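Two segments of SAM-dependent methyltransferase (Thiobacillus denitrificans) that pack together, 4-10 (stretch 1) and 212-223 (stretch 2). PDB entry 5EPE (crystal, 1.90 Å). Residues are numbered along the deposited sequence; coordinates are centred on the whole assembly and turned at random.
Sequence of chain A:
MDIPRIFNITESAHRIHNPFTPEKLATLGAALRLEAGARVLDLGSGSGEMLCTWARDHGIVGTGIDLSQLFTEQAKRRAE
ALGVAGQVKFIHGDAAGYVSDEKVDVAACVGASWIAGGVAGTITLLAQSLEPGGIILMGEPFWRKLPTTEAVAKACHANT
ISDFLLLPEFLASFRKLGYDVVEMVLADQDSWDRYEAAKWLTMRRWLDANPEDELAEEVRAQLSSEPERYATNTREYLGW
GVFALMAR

Stretch 1 4-10: PRIFNIT
Stretch 2, residues 212-223: EDELAEEVRAQL

Short helical segments far apart in sequence often dock through a simple combination: a charged pair at one end of the contact, with aliphatic side chains continuing the interface beside it. Residues 4-10 and 212-223 of this SAM-dependent methyltransferase illustrate the principle on a small scale, burying 334 Å² in total, most of it through Ile6, Arg5 and Leu215.

The backbones set the frame. Pro4 (phi/psi -60/151) occupies the N-cap position, and residues 5-10 follow as helix, with phi between -60 and -69° and psi between -36 and -47°. In the second stretch Glu212 (-104/15) and Asp213 (-69/147) are loop residues, and a type I beta turn from Asp213 to Ala216 passes through Glu214 (-57/-32) and Leu215 (-85/-5), closed by Ala216 N bonding to Asp213 O at 3.0 Å. The chain then runs on as a helix through Leu223 and beyond, with regular i to i+4 bonds, among them Val219 N to Leu215 O at 2.9 Å. The N-to-C directions of the two helices make an angle of 55° (signed crossing angle -55°), and their axes come no closer than 12.0 Å. In register, the closest CA atoms across the contact are those of Ile6 and Leu215, 7.9 Å apart.

Arg5 points its CA-to-CB bond toward the second stretch and is nearly fully extended, with chi1 to chi3 all t (-173, 173 and 165°) and chi4 at -124°. This reach delivers the guanidinium to Asp213 (chi1 t, chi2 -84°) in a two-pronged salt bridge: Arg5 NH1 donates to Asp213 OD2 at 2.7 Å, and Arg5 NH2 to Asp213 OD1 at 2.9 Å, with N-H...O angles of 162 and 155°. OD2 lies at the guanidinium edge, where the N-H bonds point. Asp213 OD1 does double duty, since it also accepts from Leu215 N at 2.8 Å, a capping bond before the helix. The carboxylate thus ties the start of the turn to the partner arginine.

Leu215 (chi1 m, -70°; chi2 t, 171°) sits beside this ionic pair. Its CD1 approaches Arg5 NH2 to 3.3 Å, obliquely to the guanidinium, and meets Ile9 CD1 (Ile9 chi1 m, chi2 t) at 3.8 Å. The same methyl therefore touches both residues, which lie one helical turn apart and are joined by the bond from Ile9 N to Arg5 O at 3.0 Å.

Ile6 extends the apolar part of the contact through its CD1, carried by chi1 t (-165°) and an off-rotamer chi2 of 95°. That methyl packs against Val219 CG2 at 3.7 Å (Val219 chi1 t) and more loosely against Leu215 CD2 at 4.5 Å. It also lies 4.2 Å from Glu218 CG, the last atom modelled in that side chain (chi1 t), and 4.2 Å from Gln222 NE2 (Gln222 chi1 m, chi2 t, chi3 37°). Within the first helix, Thr10 OG1 (chi1 m) donates to Ile6 O at 2.9 Å.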

# COMPACT_ATOMS: atom_id res chain seq x y z
N PRO A 4 3.81 -16.46 42.92
CA PRO A 4 5.27 -16.51 42.84
C PRO A 4 5.96 -15.22 43.33
O PRO A 4 5.43 -14.11 43.21
CB PRO A 4 5.55 -16.69 41.34
CG PRO A 4 4.31 -17.31 40.80
CD PRO A 4 3.19 -16.66 41.59
N ARG A 5 7.16 -15.42 43.84
CA ARG A 5 7.85 -14.39 44.59
C ARG A 5 8.14 -13.15 43.77
O ARG A 5 8.13 -12.04 44.30
CB ARG A 5 9.16 -14.97 45.10
CG ARG A 5 9.92 -14.06 46.05
CD ARG A 5 11.11 -14.81 46.64
NE ARG A 5 12.00 -13.82 47.24
CZ ARG A 5 13.29 -13.63 46.96
NH1 ARG A 5 13.91 -12.64 47.61
NH2 ARG A 5 13.97 -14.42 46.11
N ILE A 6 8.44 -13.35 42.49
CA ILE A 6 8.76 -12.27 41.61
C ILE A 6 7.64 -11.24 41.46
O ILE A 6 7.93 -10.07 41.31
CB ILE A 6 9.12 -12.78 40.20
CG1 ILE A 6 9.83 -11.66 39.38
CG2 ILE A 6 7.90 -13.34 39.44
CD1 ILE A 6 11.33 -11.76 39.46
N PHE A 7 6.38 -11.69 41.47
CA PHE A 7 5.25 -10.77 41.41
C PHE A 7 5.17 -9.96 42.66
O PHE A 7 4.86 -8.81 42.57
CB PHE A 7 3.92 -11.49 41.21
CG PHE A 7 3.86 -12.20 39.91
CD1 PHE A 7 3.72 -11.47 38.74
CD2 PHE A 7 4.03 -13.57 39.84
CE1 PHE A 7 3.71 -12.10 37.50
CE2 PHE A 7 4.03 -14.23 38.61
CZ PHE A 7 3.87 -13.49 37.44
N ASN A 8 5.45 -10.57 43.82
CA ASN A 8 5.39 -9.85 45.07
C ASN A 8 6.49 -8.79 45.07
O ASN A 8 6.27 -7.67 45.52
CB ASN A 8 5.44 -10.79 46.30
CG ASN A 8 4.12 -11.53 46.54
OD1 ASN A 8 3.02 -11.01 46.33
ND2 ASN A 8 4.22 -12.76 47.04
N ILE A 9 7.66 -9.11 44.52
CA ILE A 9 8.76 -8.16 44.46
C ILE A 9 8.47 -6.96 43.51
O ILE A 9 8.68 -5.82 43.85
CB ILE A 9 10.05 -8.85 43.99
CG1 ILE A 9 10.58 -9.77 45.12
CG2 ILE A 9 11.11 -7.83 43.61
CD1 ILE A 9 11.63 -10.75 44.65
N THR A 10 7.97 -7.27 42.32
CA THR A 10 7.77 -6.31 41.28
C THR A 10 6.63 -5.35 41.62
O THR A 10 6.69 -4.17 41.28
CB THR A 10 7.45 -7.13 40.00
OG1 THR A 10 8.67 -7.81 39.65
CG2 THR A 10 7.07 -6.28 38.95
N GLU A 212 22.82 -9.98 46.14
CA GLU A 212 23.15 -11.41 46.13
C GLU A 212 21.96 -12.35 46.23
O GLU A 212 22.14 -13.53 46.44
CB GLU A 212 24.21 -11.68 47.19
CG GLU A 212 25.57 -11.14 46.74
CD GLU A 212 26.40 -10.62 47.87
OE1 GLU A 212 27.01 -11.46 48.58
OE2 GLU A 212 26.42 -9.37 48.05
N ASP A 213 20.75 -11.84 46.00
CA ASP A 213 19.56 -12.69 45.98
C ASP A 213 19.58 -13.59 44.76
O ASP A 213 20.09 -13.21 43.70
CB ASP A 213 18.31 -11.83 45.98
CG ASP A 213 17.03 -12.62 46.23
OD1 ASP A 213 16.44 -13.21 45.30
OD2 ASP A 213 16.57 -12.61 47.39
N GLU A 214 19.03 -14.78 44.92
CA GLU A 214 18.93 -15.75 43.84
C GLU A 214 18.17 -15.19 42.63
O GLU A 214 18.48 -15.57 41.53
CB GLU A 214 18.28 -17.09 44.31
CG GLU A 214 16.78 -17.02 44.69
CD GLU A 214 16.25 -18.35 45.26
OE1 GLU A 214 16.86 -18.88 46.20
OE2 GLU A 214 15.21 -18.88 44.79
N LEU A 215 17.21 -14.31 42.85
CA LEU A 215 16.50 -13.61 41.76
C LEU A 215 17.16 -12.31 41.17
O LEU A 215 16.61 -11.75 40.19
CB LEU A 215 15.07 -13.28 42.21
CG LEU A 215 14.12 -14.46 42.37
CD1 LEU A 215 12.81 -14.03 43.02
CD2 LEU A 215 13.83 -15.10 41.02
N ALA A 216 18.27 -11.83 41.73
CA ALA A 216 18.89 -10.56 41.29
C ALA A 216 19.26 -10.58 39.79
O ALA A 216 19.11 -9.57 39.09
CB ALA A 216 20.12 -10.20 42.13
N GLU A 217 19.76 -11.72 39.32
CA GLU A 217 20.13 -11.87 37.92
C GLU A 217 18.90 -11.71 37.00
O GLU A 217 18.94 -10.91 36.08
CB GLU A 217 20.80 -13.21 37.72
CG GLU A 217 21.59 -13.33 36.43
CD GLU A 217 22.50 -14.55 36.41
OE1 GLU A 217 23.43 -14.62 37.26
OE2 GLU A 217 22.28 -15.45 35.56
N GLU A 218 17.81 -12.40 37.33
CA GLU A 218 16.55 -12.33 36.58
C GLU A 218 15.95 -10.91 36.57
O GLU A 218 15.50 -10.42 35.52
CB GLU A 218 15.53 -13.35 37.14
CG GLU A 218 14.11 -13.18 36.64
N VAL A 219 15.91 -10.28 37.74
CA VAL A 219 15.38 -8.94 37.90
C VAL A 219 16.19 -7.89 37.13
O VAL A 219 15.62 -6.98 36.49
CB VAL A 219 15.23 -8.55 39.40
CG1 VAL A 219 14.88 -7.06 39.57
CG2 VAL A 219 14.15 -9.39 40.04
N ARG A 220 17.50 -8.00 37.22
CA ARG A 220 18.40 -7.15 36.46
C ARG A 220 18.10 -7.27 34.96
O ARG A 220 18.02 -6.25 34.26
CB ARG A 220 19.84 -7.54 36.76
CG ARG A 220 20.94 -6.76 36.06
CD ARG A 220 20.92 -5.29 36.48
NE ARG A 220 20.14 -4.50 35.53
CZ ARG A 220 19.94 -3.16 35.58
NH1 ARG A 220 20.40 -2.35 36.57
NH2 ARG A 220 19.27 -2.66 34.58
N ALA A 221 17.94 -8.50 34.46
CA ALA A 221 17.57 -8.70 33.02
C ALA A 221 16.21 -8.07 32.64
O ALA A 221 16.10 -7.42 31.61
CB ALA A 221 17.58 -10.18 32.68
N GLN A 222 15.20 -8.25 33.50
CA GLN A 222 13.90 -7.63 33.28
C GLN A 222 13.95 -6.08 33.25
O GLN A 222 13.38 -5.41 32.36
CB GLN A 222 12.88 -8.11 34.31
CG GLN A 222 12.51 -9.55 34.08
CD GLN A 222 11.31 -10.02 34.89
OE1 GLN A 222 10.35 -9.27 35.10
NE2 GLN A 222 11.35 -11.28 35.31
N LEU A 223 14.68 -5.51 34.18
CA LEU A 223 14.75 -4.07 34.30
C LEU A 223 15.38 -3.43 33.06
O LEU A 223 14.92 -2.41 32.57
CB LEU A 223 15.56 -3.69 35.54
CG LEU A 223 15.57 -2.23 35.91
CD1 LEU A 223 14.17 -1.61 36.04
CD2 LEU A 223 16.42 -2.08 37.17